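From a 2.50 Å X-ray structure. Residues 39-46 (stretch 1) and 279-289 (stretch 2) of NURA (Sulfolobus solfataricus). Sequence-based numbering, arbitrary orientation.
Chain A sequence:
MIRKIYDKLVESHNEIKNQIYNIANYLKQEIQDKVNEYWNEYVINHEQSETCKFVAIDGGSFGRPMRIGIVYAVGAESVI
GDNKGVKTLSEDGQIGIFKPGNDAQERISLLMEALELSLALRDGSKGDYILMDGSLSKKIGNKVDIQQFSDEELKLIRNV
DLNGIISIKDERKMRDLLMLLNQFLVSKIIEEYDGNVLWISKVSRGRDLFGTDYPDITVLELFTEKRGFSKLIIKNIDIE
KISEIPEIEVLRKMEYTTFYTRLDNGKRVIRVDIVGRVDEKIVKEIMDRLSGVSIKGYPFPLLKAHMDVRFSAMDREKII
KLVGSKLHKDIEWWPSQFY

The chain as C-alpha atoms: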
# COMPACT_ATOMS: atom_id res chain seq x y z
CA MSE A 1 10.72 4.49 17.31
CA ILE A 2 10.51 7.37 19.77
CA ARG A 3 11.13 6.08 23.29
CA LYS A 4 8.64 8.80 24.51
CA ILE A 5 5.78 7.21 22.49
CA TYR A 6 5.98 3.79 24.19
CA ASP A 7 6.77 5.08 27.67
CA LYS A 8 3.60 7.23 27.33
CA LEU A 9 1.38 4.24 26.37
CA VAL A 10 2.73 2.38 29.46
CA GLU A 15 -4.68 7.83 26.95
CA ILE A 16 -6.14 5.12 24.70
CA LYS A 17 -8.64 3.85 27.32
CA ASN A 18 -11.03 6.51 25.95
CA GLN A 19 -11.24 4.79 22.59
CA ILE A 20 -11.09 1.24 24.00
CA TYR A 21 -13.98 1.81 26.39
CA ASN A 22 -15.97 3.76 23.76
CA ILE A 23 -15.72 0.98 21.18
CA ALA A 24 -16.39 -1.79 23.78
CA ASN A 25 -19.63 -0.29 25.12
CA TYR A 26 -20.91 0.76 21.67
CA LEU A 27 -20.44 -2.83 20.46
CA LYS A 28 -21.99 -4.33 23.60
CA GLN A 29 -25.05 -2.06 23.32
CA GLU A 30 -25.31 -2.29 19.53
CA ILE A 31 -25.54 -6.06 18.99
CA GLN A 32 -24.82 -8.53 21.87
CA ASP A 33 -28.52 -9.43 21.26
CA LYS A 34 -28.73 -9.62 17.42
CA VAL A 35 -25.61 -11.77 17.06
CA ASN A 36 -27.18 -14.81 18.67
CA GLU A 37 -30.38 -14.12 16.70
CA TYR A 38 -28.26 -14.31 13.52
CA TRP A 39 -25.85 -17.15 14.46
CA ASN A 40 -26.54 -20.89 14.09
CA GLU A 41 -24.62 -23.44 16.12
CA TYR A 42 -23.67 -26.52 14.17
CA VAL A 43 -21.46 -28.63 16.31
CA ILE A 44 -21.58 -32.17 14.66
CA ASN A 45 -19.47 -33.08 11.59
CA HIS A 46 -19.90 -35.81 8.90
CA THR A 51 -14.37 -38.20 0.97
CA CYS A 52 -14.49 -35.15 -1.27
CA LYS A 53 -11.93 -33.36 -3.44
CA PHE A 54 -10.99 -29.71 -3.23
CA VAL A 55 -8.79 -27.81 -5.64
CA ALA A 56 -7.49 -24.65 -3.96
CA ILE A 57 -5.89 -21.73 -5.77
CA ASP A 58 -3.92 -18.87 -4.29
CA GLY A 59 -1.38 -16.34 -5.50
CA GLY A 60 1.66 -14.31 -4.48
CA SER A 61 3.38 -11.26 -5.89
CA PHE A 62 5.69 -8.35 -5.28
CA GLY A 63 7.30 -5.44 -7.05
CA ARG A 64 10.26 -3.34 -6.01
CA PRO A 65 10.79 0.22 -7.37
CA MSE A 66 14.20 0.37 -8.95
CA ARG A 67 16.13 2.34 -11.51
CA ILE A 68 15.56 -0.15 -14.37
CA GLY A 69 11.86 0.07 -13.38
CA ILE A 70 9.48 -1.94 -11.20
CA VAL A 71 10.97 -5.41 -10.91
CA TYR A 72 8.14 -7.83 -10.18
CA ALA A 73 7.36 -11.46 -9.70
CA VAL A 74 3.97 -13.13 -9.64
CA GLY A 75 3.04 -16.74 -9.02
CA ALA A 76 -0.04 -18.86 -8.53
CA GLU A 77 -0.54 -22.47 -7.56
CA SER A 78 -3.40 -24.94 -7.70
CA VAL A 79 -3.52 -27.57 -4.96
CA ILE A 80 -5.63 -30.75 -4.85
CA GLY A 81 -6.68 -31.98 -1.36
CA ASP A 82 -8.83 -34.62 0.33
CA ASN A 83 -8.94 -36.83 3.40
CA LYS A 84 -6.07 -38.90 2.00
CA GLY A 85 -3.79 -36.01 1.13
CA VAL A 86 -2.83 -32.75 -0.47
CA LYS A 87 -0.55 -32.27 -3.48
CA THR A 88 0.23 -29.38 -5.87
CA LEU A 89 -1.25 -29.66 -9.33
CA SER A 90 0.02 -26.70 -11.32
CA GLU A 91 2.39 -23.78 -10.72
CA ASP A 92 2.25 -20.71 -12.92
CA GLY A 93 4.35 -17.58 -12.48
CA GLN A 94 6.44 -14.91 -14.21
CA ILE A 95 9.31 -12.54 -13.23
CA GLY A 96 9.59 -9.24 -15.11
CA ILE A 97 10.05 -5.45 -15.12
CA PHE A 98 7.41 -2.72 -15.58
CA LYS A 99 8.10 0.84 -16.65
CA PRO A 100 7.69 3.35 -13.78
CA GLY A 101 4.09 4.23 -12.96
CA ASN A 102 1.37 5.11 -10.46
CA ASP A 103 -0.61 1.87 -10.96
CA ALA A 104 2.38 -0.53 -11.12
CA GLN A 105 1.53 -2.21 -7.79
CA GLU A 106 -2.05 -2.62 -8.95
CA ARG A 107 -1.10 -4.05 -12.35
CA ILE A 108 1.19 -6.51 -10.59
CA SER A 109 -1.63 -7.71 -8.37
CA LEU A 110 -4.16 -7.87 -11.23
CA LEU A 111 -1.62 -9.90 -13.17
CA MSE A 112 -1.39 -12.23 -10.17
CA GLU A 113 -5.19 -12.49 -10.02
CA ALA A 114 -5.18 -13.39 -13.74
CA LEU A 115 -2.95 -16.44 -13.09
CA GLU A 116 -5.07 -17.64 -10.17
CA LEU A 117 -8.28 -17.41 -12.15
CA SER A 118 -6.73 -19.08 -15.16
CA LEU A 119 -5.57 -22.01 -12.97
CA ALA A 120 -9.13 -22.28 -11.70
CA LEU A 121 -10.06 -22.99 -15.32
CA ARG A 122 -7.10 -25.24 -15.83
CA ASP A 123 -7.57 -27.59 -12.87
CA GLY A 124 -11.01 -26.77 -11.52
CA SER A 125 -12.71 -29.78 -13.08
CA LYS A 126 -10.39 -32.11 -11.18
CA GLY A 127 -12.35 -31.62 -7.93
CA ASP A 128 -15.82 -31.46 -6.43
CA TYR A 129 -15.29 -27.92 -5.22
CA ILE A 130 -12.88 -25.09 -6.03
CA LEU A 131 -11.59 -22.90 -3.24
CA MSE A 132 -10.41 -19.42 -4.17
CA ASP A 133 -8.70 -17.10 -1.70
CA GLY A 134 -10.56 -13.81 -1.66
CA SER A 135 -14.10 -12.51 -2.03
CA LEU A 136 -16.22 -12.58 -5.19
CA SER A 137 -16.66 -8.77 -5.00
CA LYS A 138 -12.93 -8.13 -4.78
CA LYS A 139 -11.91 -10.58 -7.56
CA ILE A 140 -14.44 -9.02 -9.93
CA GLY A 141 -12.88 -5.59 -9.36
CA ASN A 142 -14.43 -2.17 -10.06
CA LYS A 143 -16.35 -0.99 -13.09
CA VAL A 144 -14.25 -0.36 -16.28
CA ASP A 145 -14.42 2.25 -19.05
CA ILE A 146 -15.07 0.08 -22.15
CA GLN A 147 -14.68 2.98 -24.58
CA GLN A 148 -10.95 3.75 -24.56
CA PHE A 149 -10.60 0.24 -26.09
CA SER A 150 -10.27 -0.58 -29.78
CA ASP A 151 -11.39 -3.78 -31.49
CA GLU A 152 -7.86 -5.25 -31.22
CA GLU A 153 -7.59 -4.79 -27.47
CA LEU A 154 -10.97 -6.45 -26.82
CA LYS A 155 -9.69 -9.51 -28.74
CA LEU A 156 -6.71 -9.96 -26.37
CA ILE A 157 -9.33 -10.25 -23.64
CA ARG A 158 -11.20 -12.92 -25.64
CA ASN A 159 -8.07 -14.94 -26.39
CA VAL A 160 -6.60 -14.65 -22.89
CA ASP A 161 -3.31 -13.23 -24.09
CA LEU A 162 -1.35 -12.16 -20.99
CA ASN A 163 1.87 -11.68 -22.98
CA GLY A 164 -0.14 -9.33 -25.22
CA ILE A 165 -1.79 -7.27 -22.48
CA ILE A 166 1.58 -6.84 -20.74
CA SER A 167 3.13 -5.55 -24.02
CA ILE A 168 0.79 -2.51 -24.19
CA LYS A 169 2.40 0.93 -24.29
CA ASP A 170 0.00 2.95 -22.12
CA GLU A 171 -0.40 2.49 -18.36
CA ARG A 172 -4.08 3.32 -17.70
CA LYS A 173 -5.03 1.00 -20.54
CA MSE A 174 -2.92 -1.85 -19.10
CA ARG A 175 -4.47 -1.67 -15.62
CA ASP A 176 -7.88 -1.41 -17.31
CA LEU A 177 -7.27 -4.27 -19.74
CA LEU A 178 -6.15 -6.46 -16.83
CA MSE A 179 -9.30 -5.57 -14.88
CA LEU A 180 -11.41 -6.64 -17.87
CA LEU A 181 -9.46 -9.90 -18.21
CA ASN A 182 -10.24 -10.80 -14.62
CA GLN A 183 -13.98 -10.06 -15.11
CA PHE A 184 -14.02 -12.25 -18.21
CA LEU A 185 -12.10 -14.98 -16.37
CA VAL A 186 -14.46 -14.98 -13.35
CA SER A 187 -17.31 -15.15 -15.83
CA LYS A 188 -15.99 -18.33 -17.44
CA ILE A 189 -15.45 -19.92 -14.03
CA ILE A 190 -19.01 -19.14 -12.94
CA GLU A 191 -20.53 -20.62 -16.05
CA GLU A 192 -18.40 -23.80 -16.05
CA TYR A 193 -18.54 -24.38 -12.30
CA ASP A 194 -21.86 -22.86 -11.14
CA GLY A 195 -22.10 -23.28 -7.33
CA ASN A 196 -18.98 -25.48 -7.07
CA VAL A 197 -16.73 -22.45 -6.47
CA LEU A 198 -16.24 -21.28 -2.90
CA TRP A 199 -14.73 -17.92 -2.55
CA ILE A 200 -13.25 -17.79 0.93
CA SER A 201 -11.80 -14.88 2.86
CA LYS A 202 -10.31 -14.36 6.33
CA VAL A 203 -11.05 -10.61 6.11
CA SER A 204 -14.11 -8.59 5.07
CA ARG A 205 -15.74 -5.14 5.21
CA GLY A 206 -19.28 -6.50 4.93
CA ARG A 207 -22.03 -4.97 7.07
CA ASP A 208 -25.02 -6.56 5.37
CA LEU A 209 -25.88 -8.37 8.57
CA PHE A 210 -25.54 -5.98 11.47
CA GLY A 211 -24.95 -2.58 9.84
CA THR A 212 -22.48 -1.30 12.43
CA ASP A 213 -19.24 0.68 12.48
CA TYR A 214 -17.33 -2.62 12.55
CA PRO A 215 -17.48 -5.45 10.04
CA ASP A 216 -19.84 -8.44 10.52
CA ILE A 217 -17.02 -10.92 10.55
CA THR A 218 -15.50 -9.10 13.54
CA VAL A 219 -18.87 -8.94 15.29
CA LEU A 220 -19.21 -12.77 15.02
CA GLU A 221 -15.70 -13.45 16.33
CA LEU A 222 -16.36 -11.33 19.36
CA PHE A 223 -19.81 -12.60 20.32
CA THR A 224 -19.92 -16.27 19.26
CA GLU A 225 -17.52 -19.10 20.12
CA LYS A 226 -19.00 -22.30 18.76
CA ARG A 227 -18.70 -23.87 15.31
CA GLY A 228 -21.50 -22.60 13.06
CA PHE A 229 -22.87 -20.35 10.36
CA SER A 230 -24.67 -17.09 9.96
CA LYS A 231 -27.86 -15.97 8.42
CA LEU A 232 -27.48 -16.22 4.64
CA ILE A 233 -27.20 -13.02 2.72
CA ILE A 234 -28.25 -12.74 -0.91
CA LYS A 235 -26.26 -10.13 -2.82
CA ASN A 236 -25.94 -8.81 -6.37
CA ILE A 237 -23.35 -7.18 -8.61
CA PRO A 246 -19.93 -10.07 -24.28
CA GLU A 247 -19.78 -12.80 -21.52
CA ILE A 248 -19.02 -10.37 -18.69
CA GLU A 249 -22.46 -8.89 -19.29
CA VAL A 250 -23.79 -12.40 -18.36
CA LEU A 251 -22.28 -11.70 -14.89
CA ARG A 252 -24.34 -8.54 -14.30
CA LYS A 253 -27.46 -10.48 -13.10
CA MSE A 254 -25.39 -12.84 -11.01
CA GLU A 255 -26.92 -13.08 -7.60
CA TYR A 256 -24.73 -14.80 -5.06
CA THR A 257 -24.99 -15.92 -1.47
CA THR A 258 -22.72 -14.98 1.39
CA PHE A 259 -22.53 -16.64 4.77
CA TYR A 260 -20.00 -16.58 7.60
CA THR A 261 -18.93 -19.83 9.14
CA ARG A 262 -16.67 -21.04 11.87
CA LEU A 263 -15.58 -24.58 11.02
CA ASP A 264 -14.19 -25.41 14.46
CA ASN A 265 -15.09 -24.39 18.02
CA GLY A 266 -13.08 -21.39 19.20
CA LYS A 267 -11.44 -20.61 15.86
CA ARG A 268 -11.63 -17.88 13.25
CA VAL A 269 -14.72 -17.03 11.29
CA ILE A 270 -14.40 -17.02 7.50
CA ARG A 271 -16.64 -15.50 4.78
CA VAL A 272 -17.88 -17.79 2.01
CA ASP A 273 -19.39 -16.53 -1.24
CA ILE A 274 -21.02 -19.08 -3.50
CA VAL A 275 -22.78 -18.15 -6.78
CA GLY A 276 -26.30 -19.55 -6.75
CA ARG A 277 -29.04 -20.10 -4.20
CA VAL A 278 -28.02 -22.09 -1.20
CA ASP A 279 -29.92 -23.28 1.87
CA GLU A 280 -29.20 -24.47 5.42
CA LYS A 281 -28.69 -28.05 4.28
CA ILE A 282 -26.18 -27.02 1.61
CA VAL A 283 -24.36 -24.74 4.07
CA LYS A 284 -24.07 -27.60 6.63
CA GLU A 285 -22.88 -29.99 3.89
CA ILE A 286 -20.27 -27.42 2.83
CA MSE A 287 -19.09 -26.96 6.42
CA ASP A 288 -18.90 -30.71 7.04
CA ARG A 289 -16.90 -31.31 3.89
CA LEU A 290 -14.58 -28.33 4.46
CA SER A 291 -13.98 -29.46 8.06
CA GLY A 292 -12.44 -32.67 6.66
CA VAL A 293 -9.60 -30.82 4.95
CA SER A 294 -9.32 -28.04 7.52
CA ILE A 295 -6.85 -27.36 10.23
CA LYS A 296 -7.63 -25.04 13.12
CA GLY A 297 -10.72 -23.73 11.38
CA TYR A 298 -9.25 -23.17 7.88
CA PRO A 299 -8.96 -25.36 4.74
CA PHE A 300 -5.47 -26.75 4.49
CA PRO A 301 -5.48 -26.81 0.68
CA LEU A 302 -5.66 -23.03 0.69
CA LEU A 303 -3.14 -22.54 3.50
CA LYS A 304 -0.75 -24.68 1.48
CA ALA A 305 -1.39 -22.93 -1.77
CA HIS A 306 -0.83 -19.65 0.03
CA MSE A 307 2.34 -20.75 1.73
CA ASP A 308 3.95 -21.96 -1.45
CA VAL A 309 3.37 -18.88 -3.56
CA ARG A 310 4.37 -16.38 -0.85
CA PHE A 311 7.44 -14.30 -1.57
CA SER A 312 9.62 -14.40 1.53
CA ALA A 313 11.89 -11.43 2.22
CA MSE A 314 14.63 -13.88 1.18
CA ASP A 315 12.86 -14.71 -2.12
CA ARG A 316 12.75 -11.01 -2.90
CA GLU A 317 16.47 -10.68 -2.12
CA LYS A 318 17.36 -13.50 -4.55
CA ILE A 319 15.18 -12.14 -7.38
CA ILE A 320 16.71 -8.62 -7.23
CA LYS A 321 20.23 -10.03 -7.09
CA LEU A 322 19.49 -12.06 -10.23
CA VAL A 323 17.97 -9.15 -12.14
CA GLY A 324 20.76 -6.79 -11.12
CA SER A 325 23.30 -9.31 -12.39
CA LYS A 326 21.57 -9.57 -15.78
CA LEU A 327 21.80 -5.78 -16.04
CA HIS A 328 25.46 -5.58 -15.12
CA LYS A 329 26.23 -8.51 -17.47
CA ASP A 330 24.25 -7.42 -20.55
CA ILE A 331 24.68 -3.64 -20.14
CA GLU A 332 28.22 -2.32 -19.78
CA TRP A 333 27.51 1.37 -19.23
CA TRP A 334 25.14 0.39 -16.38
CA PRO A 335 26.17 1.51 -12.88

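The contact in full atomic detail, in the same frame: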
# COMPACT_ATOMS: atom_id res chain seq x y z
N TRP A 39 -26.82 -16.05 14.50
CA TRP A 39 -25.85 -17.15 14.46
C TRP A 39 -26.51 -18.53 14.70
O TRP A 39 -27.41 -18.68 15.54
CB TRP A 39 -24.75 -16.91 15.49
CG TRP A 39 -23.59 -17.88 15.46
CD1 TRP A 39 -23.26 -18.78 16.43
CD2 TRP A 39 -22.57 -17.99 14.45
NE1 TRP A 39 -22.12 -19.47 16.07
CE2 TRP A 39 -21.68 -18.99 14.86
CE3 TRP A 39 -22.34 -17.34 13.25
CZ2 TRP A 39 -20.56 -19.38 14.10
CZ3 TRP A 39 -21.22 -17.71 12.48
CH2 TRP A 39 -20.34 -18.72 12.91
N ASN A 40 -26.04 -19.53 13.96
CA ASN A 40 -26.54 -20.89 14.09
C ASN A 40 -25.43 -21.82 14.51
O ASN A 40 -24.44 -21.96 13.78
CB ASN A 40 -27.17 -21.36 12.78
CG ASN A 40 -28.33 -20.50 12.36
OD1 ASN A 40 -29.49 -20.70 12.80
ND2 ASN A 40 -28.04 -19.51 11.50
N GLU A 41 -25.57 -22.42 15.68
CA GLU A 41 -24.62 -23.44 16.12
C GLU A 41 -24.76 -24.65 15.24
O GLU A 41 -25.86 -25.01 14.85
CB GLU A 41 -24.86 -23.80 17.59
CG GLU A 41 -24.44 -22.71 18.53
CD GLU A 41 -24.73 -22.99 20.00
OE1 GLU A 41 -24.67 -24.19 20.42
OE2 GLU A 41 -25.00 -21.98 20.72
N TYR A 42 -23.65 -25.26 14.88
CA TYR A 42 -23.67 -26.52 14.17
C TYR A 42 -22.45 -27.30 14.60
O TYR A 42 -21.41 -27.26 13.97
CB TYR A 42 -23.69 -26.31 12.66
CG TYR A 42 -23.81 -27.58 11.88
CD1 TYR A 42 -24.85 -28.47 12.14
CD2 TYR A 42 -22.91 -27.91 10.89
CE1 TYR A 42 -24.97 -29.65 11.42
CE2 TYR A 42 -23.02 -29.09 10.17
CZ TYR A 42 -24.05 -29.96 10.43
OH TYR A 42 -24.20 -31.13 9.72
N VAL A 43 -22.60 -28.02 15.69
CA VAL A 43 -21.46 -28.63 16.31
C VAL A 43 -21.05 -30.01 15.74
O VAL A 43 -19.88 -30.33 15.81
CB VAL A 43 -21.62 -28.60 17.87
CG1 VAL A 43 -22.54 -29.71 18.38
CG2 VAL A 43 -20.26 -28.65 18.54
N ILE A 44 -21.95 -30.80 15.16
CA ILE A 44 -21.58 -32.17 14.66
C ILE A 44 -21.09 -32.16 13.22
O ILE A 44 -21.73 -31.56 12.37
CB ILE A 44 -22.76 -33.21 14.65
CG1 ILE A 44 -23.37 -33.43 16.04
CG2 ILE A 44 -22.28 -34.58 14.13
CD1 ILE A 44 -24.45 -34.52 16.06
N ASN A 45 -20.00 -32.88 12.96
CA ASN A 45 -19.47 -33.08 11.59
C ASN A 45 -19.94 -34.39 10.92
O ASN A 45 -20.51 -35.27 11.60
CB ASN A 45 -17.92 -33.02 11.58
CG ASN A 45 -17.24 -34.20 12.34
OD1 ASN A 45 -17.90 -35.12 12.85
ND2 ASN A 45 -15.91 -34.16 12.40
N HIS A 46 -19.67 -34.53 9.62
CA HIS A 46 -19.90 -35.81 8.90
C HIS A 46 -18.82 -36.13 7.86
O HIS A 46 -18.17 -37.17 7.94
CB HIS A 46 -21.30 -35.85 8.27
CG HIS A 46 -22.39 -35.79 9.28
ND1 HIS A 46 -22.85 -36.91 9.93
CD2 HIS A 46 -23.07 -34.74 9.81
CE1 HIS A 46 -23.80 -36.57 10.79
NE2 HIS A 46 -23.94 -35.25 10.74
N ASP A 279 -29.04 -23.21 0.69
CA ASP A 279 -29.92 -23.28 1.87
C ASP A 279 -29.17 -23.81 3.11
O ASP A 279 -27.96 -24.03 3.06
CB ASP A 279 -31.15 -24.11 1.54
CG ASP A 279 -30.81 -25.54 1.27
OD1 ASP A 279 -29.73 -26.01 1.69
OD2 ASP A 279 -31.64 -26.22 0.62
N GLU A 280 -29.86 -23.95 4.24
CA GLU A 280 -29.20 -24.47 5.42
C GLU A 280 -28.52 -25.80 5.11
O GLU A 280 -27.37 -25.99 5.42
CB GLU A 280 -30.15 -24.66 6.59
CG GLU A 280 -30.51 -23.38 7.31
CD GLU A 280 -30.88 -23.58 8.78
OE1 GLU A 280 -31.00 -24.74 9.25
OE2 GLU A 280 -31.02 -22.55 9.47
N LYS A 281 -29.25 -26.73 4.51
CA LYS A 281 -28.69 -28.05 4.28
C LYS A 281 -27.38 -27.95 3.49
O LYS A 281 -26.38 -28.57 3.87
CB LYS A 281 -29.69 -28.90 3.51
CG LYS A 281 -29.30 -30.34 3.36
CD LYS A 281 -30.34 -31.04 2.49
CE LYS A 281 -30.18 -32.54 2.48
NZ LYS A 281 -31.19 -33.12 1.60
N ILE A 282 -27.39 -27.17 2.41
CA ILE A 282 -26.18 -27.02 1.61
C ILE A 282 -25.05 -26.43 2.46
O ILE A 282 -23.95 -26.99 2.47
CB ILE A 282 -26.43 -26.21 0.30
CG1 ILE A 282 -27.31 -27.04 -0.66
CG2 ILE A 282 -25.12 -25.88 -0.36
CD1 ILE A 282 -28.26 -26.26 -1.58
N VAL A 283 -25.33 -25.36 3.18
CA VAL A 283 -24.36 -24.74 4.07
C VAL A 283 -23.73 -25.74 5.05
O VAL A 283 -22.49 -25.74 5.20
CB VAL A 283 -24.99 -23.59 4.87
CG1 VAL A 283 -24.26 -23.35 6.17
CG2 VAL A 283 -25.01 -22.34 4.03
N LYS A 284 -24.55 -26.57 5.70
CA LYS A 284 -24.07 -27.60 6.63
C LYS A 284 -23.27 -28.70 5.91
O LYS A 284 -22.27 -29.23 6.46
CB LYS A 284 -25.23 -28.26 7.39
CG LYS A 284 -25.82 -27.47 8.54
CD LYS A 284 -27.16 -28.05 8.97
CE LYS A 284 -27.83 -27.22 10.09
NZ LYS A 284 -29.24 -27.59 10.33
N GLU A 285 -23.68 -29.05 4.70
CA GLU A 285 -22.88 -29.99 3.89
C GLU A 285 -21.52 -29.37 3.55
O GLU A 285 -20.50 -30.04 3.60
CB GLU A 285 -23.61 -30.40 2.61
CG GLU A 285 -24.87 -31.26 2.82
CD GLU A 285 -25.59 -31.60 1.51
OE1 GLU A 285 -25.02 -31.33 0.40
OE2 GLU A 285 -26.73 -32.13 1.58
N ILE A 286 -21.51 -28.07 3.20
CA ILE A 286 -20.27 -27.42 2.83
C ILE A 286 -19.33 -27.28 4.04
O ILE A 286 -18.12 -27.42 3.91
CB ILE A 286 -20.50 -26.01 2.20
CG1 ILE A 286 -21.06 -26.13 0.78
CG2 ILE A 286 -19.20 -25.19 2.16
CD1 ILE A 286 -21.53 -24.77 0.23
N MSE A 287 -19.90 -27.01 5.22
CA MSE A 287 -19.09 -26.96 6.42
C MSE A 287 -18.47 -28.32 6.72
O MSE A 287 -17.31 -28.43 7.04
CB MSE A 287 -19.95 -26.53 7.61
CG MSE A 287 -20.33 -25.08 7.56
SE MSE A 287 -21.40 -24.54 9.06
CE MSE A 287 -20.28 -24.99 10.59
N ASP A 288 -19.30 -29.35 6.65
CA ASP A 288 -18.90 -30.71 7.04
C ASP A 288 -17.78 -31.20 6.18
O ASP A 288 -16.79 -31.71 6.67
CB ASP A 288 -20.10 -31.64 6.94
CG ASP A 288 -21.03 -31.54 8.14
OD1 ASP A 288 -20.66 -30.81 9.10
OD2 ASP A 288 -22.13 -32.17 8.12
N ARG A 289 -17.94 -31.00 4.87
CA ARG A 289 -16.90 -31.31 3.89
C ARG A 289 -15.63 -30.46 4.01
O ARG A 289 -14.51 -30.98 3.90
CB ARG A 289 -17.50 -31.19 2.48
CG ARG A 289 -18.59 -32.20 2.20
CD ARG A 289 -19.47 -31.72 1.10
NE ARG A 289 -20.41 -32.76 0.65
CZ ARG A 289 -21.40 -32.55 -0.22
NH1 ARG A 289 -21.64 -31.35 -0.73
NH2 ARG A 289 -22.18 -33.56 -0.57

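Stretch 2 opens at Asp-279, which makes no contact with stretch 1 but starts the helix on which the interface is built. Its chi1 of 65° (p) brings OD1 to 2.7 Å from Ile-282 N, with an N-H...acceptor angle of 175°, so the carboxylate caps a backbone amide that has no preceding turn to bond to. From there the i to i+4 ladder is regular: Val-283 N to Asp-279 O is 2.9 Å, and Asp-288 N to Lys-284 O is 3.0 Å.

Glu-280 lies at the margin. Its carboxylate end approaches stretch 1, yet OE2 remains 4.1 Å from Asn-40 OD1; both atoms are oxygens, and the contact is no more than proximity. The other carboxylate oxygen, OE1, forms a salt bridge within the helix, 3.5 Å from Lys-284 NZ. Lys-281, Ile-282 and Val-283 leave stretch 1 untouched.

One turn after Glu-280, Lys-284 supplies the first substantial contact. Its CA-to-CB bond points toward stretch 1, and its CG sits 3.5 Å from the centroid of the Tyr-42 ring, only 7° off the ring normal. This is a CH-pi contact over one face. The long side chain suits the site because its aliphatic part packs on the ring while its end leads away, placing the ammonium near Glu-280. Glu-285 points away and Ile-286 is out of reach.

Met-287, present as selenomethionine, is buried and meets the same ring at its edge: CE lies 3.9 Å from Tyr-42 CD2. The SE atom is 5.4 Å from the centroid of the Tyr-42 ring and 69° off the normal, an oblique approach. A flexible, apolar side chain fits here, with chi3 of 57° (p) turning the methyl to the tyrosine.

Asp-288 provides the hydrogen bond between the stretches. Tyr-42 OH donates to Asp-288 OD2 at 2.8 Å, a short bond between a phenol and a carboxylate. Tyr-42 is extended at chi1 -176° (t), which carries its hydroxyl across to the helix. The backbones are also closest in this region, with Asn-45 CA 5.2 Å from Asp-288 CA. His-46 adds an edge contact, its CD2 3.2 Å from Asp-288 OD2, while Asn-45 CA lies 3.6 Å from Asp-288 OD1, an oxygen hydrogen-bonded elsewhere in the structure. Arg-289 then points away.

The areas agree with this picture. Of 362 Å² buried in total, Tyr-42 contributes 113 Å² and Asp-288 90 Å², more than half between them. The contact is therefore centred on one tyrosine, packed by Lys-284 and Met-287 and anchored at its hydroxyl by Asp-288.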